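Local coordinates for protein response regulator receiver (Brucella melitensis biovar Abortus, PDB 4G97) that probably acts as a two-component response regulator of the general stress response, in which receiver phosphorylation frees a sigma-like domain to bind an anti-sigma factor, at residues 107-112 and 121-126. Sequence-based numbering, arbitrary orientation.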
loop_
_atom_site.group_PDB
_atom_site.type_symbol
_atom_site.label_atom_id
_atom_site.label_comp_id
_atom_site.label_asym_id
_atom_site.label_seq_id
_atom_site.Cartn_x
_atom_site.Cartn_y
_atom_site.Cartn_z
ATOM N N PHE A 107 -7.061 9.717 -6.563
ATOM C CA PHE A 107 -8.103 9.991 -7.556
ATOM C C PHE A 107 -9.371 10.474 -6.844
ATOM O O PHE A 107 -9.710 9.952 -5.781
ATOM C CB PHE A 107 -8.470 8.729 -8.371
ATOM C CG PHE A 107 -7.390 8.199 -9.292
ATOM C CD1 PHE A 107 -7.056 8.876 -10.464
ATOM C CD2 PHE A 107 -6.720 7.010 -8.997
ATOM C CE1 PHE A 107 -6.042 8.387 -11.310
ATOM C CE2 PHE A 107 -5.694 6.535 -9.832
ATOM C CZ PHE A 107 -5.368 7.219 -10.986
ATOM N N ASN A 108 -10.110 11.432 -7.449
ATOM C CA ASN A 108 -11.401 11.818 -6.873
ATOM C C ASN A 108 -12.359 10.693 -7.274
ATOM O O ASN A 108 -11.986 9.843 -8.100
ATOM C CB ASN A 108 -11.882 13.207 -7.347
ATOM C CG ASN A 108 -12.056 13.403 -8.839
ATOM O OD1 ASN A 108 -12.762 12.652 -9.533
ATOM N ND2 ASN A 108 -11.502 14.495 -9.340
ATOM N N ASP A 109 -13.570 10.669 -6.688
ATOM C CA ASP A 109 -14.572 9.640 -6.931
ATOM C C ASP A 109 -14.930 9.434 -8.408
ATOM O O ASP A 109 -15.128 8.296 -8.832
ATOM C CB ASP A 109 -15.822 9.922 -6.084
ATOM C CG ASP A 109 -15.585 9.887 -4.584
ATOM O OD1 ASP A 109 -14.513 10.366 -4.135
ATOM O OD2 ASP A 109 -16.489 9.428 -3.854
ATOM N N HIS A 110 -15.010 10.521 -9.193
ATOM C CA HIS A 110 -15.373 10.413 -10.613
ATOM C C HIS A 110 -14.296 9.754 -11.453
ATOM O O HIS A 110 -14.618 8.907 -12.288
ATOM C CB HIS A 110 -15.841 11.758 -11.189
ATOM C CG HIS A 110 -17.109 12.247 -10.552
ATOM N ND1 HIS A 110 -18.324 11.595 -10.754
ATOM C CD2 HIS A 110 -17.308 13.290 -9.712
ATOM C CE1 HIS A 110 -19.215 12.267 -10.041
ATOM N NE2 HIS A 110 -18.653 13.295 -9.396
ATOM N N GLU A 111 -13.019 10.083 -11.182
ATOM C CA GLU A 111 -11.862 9.481 -11.872
ATOM C C GLU A 111 -11.795 7.983 -11.541
ATOM O O GLU A 111 -11.671 7.159 -12.442
ATOM C CB GLU A 111 -10.566 10.190 -11.469
ATOM C CG GLU A 111 -10.565 11.687 -11.747
ATOM C CD GLU A 111 -9.364 12.466 -11.239
ATOM O OE1 GLU A 111 -8.884 12.181 -10.116
ATOM O OE2 GLU A 111 -8.939 13.407 -11.946
ATOM N N ALA A 112 -11.971 7.628 -10.257
ATOM C CA ALA A 112 -11.960 6.236 -9.788
ATOM C C ALA A 112 -13.111 5.413 -10.358
ATOM O O ALA A 112 -12.925 4.233 -10.652
ATOM C CB ALA A 112 -11.975 6.201 -8.272
ATOM N N ALA A 121 -22.940 6.780 -8.998
ATOM C CA ALA A 121 -23.862 6.299 -7.963
ATOM C C ALA A 121 -23.438 4.939 -7.415
ATOM O O ALA A 121 -23.413 4.770 -6.194
ATOM C CB ALA A 121 -25.284 6.235 -8.500
ATOM N N GLU A 122 -23.083 3.985 -8.306
ATOM C CA GLU A 122 -22.636 2.643 -7.922
ATOM C C GLU A 122 -21.291 2.691 -7.184
ATOM O O GLU A 122 -21.041 1.863 -6.307
ATOM C CB GLU A 122 -22.530 1.728 -9.145
ATOM C CG GLU A 122 -22.944 0.297 -8.850
ATOM C CD GLU A 122 -21.808 -0.669 -8.588
ATOM O OE1 GLU A 122 -21.162 -1.105 -9.568
ATOM O OE2 GLU A 122 -21.601 -1.038 -7.411
ATOM N N PHE A 123 -20.444 3.675 -7.534
ATOM C CA PHE A 123 -19.147 3.881 -6.901
ATOM C C PHE A 123 -19.320 4.330 -5.443
ATOM O O PHE A 123 -18.572 3.873 -4.580
ATOM C CB PHE A 123 -18.279 4.870 -7.703
ATOM C CG PHE A 123 -16.914 5.075 -7.094
ATOM C CD1 PHE A 123 -15.894 4.155 -7.309
ATOM C CD2 PHE A 123 -16.659 6.167 -6.269
ATOM C CE1 PHE A 123 -14.645 4.328 -6.718
ATOM C CE2 PHE A 123 -15.412 6.327 -5.661
ATOM C CZ PHE A 123 -14.415 5.407 -5.888
ATOM N N GLY A 124 -20.298 5.202 -5.198
ATOM C CA GLY A 124 -20.641 5.703 -3.868
ATOM C C GLY A 124 -21.063 4.615 -2.896
ATOM O O GLY A 124 -20.776 4.707 -1.698
ATOM N N ARG A 125 -21.738 3.570 -3.413
ATOM C CA ARG A 125 -22.202 2.418 -2.639
ATOM C C ARG A 125 -21.030 1.477 -2.404
ATOM O O ARG A 125 -20.891 0.920 -1.311
ATOM C CB ARG A 125 -23.317 1.693 -3.384
ATOM N N LEU A 126 -20.177 1.319 -3.434
ATOM C CA LEU A 126 -18.961 0.503 -3.428
ATOM C C LEU A 126 -17.988 1.083 -2.381
ATOM O O LEU A 126 -17.378 0.332 -1.628
ATOM C CB LEU A 126 -18.351 0.557 -4.839
ATOM C CG LEU A 126 -17.588 -0.649 -5.357
ATOM C CD1 LEU A 126 -18.502 -1.863 -5.555
ATOM C CD2 LEU A 126 -16.925 -0.306 -6.675
#
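Phe123 reaches from helix 120-135 to the first turn of helix 109-116, where Asp109 and Ala112 receive its ring. Its first side-chain bond points toward that helix, and with CG anti to the backbone N (chi1 -178°) the outer ring atoms CE1, CZ and CE2 make the apolar contacts. Ala112 CB lies 3.5 Å from Phe123 CZ and approaches the ring obliquely; a small methyl group suits this buried place because it lets the ring come close to the helix backbone. The Asp109 methylene CB stands 3.6 Å from the adjoining Phe123 CE2.

Among polar atoms, the backbone O of Asp109 sits over one face, offset toward the rim and 3.7 Å from Phe123 CD2. The Asp109 and Phe123 side chains cross at about a right angle, with the carboxylate plane turned 73° from the ring plane. Asp109 OD2 comes in plane to the ring edge, 3.7 Å from Phe123 CE2. That edge carries slightly positive C-H groups, so a carboxylate oxygen probably fits well there.

Hydrogen bonds shape the helix start that presents these residues. At the N-cap, Asn108 OD1 accepts from Glu111 N at 3.1 Å, and Glu111 OE1 accepts from Asn108 N at 3.0 Å. Asparagine suits the cap because its short side chain turns its carbonyl oxygen back to a first-turn N-H lacking a helical acceptor, while the longer glutamate, three residues on, reaches back to the cap's N-H in this capping box.

Phe123 also packs on Ala98 and Val102 of helix 94-104, so one aromatic side chain joins three helices. Such a trihelical core, with a short turn between helices 109-116 and 120-135, is characteristic of the sigma-factor region 4 helix-turn-helix, which this sigma-like domain resembles.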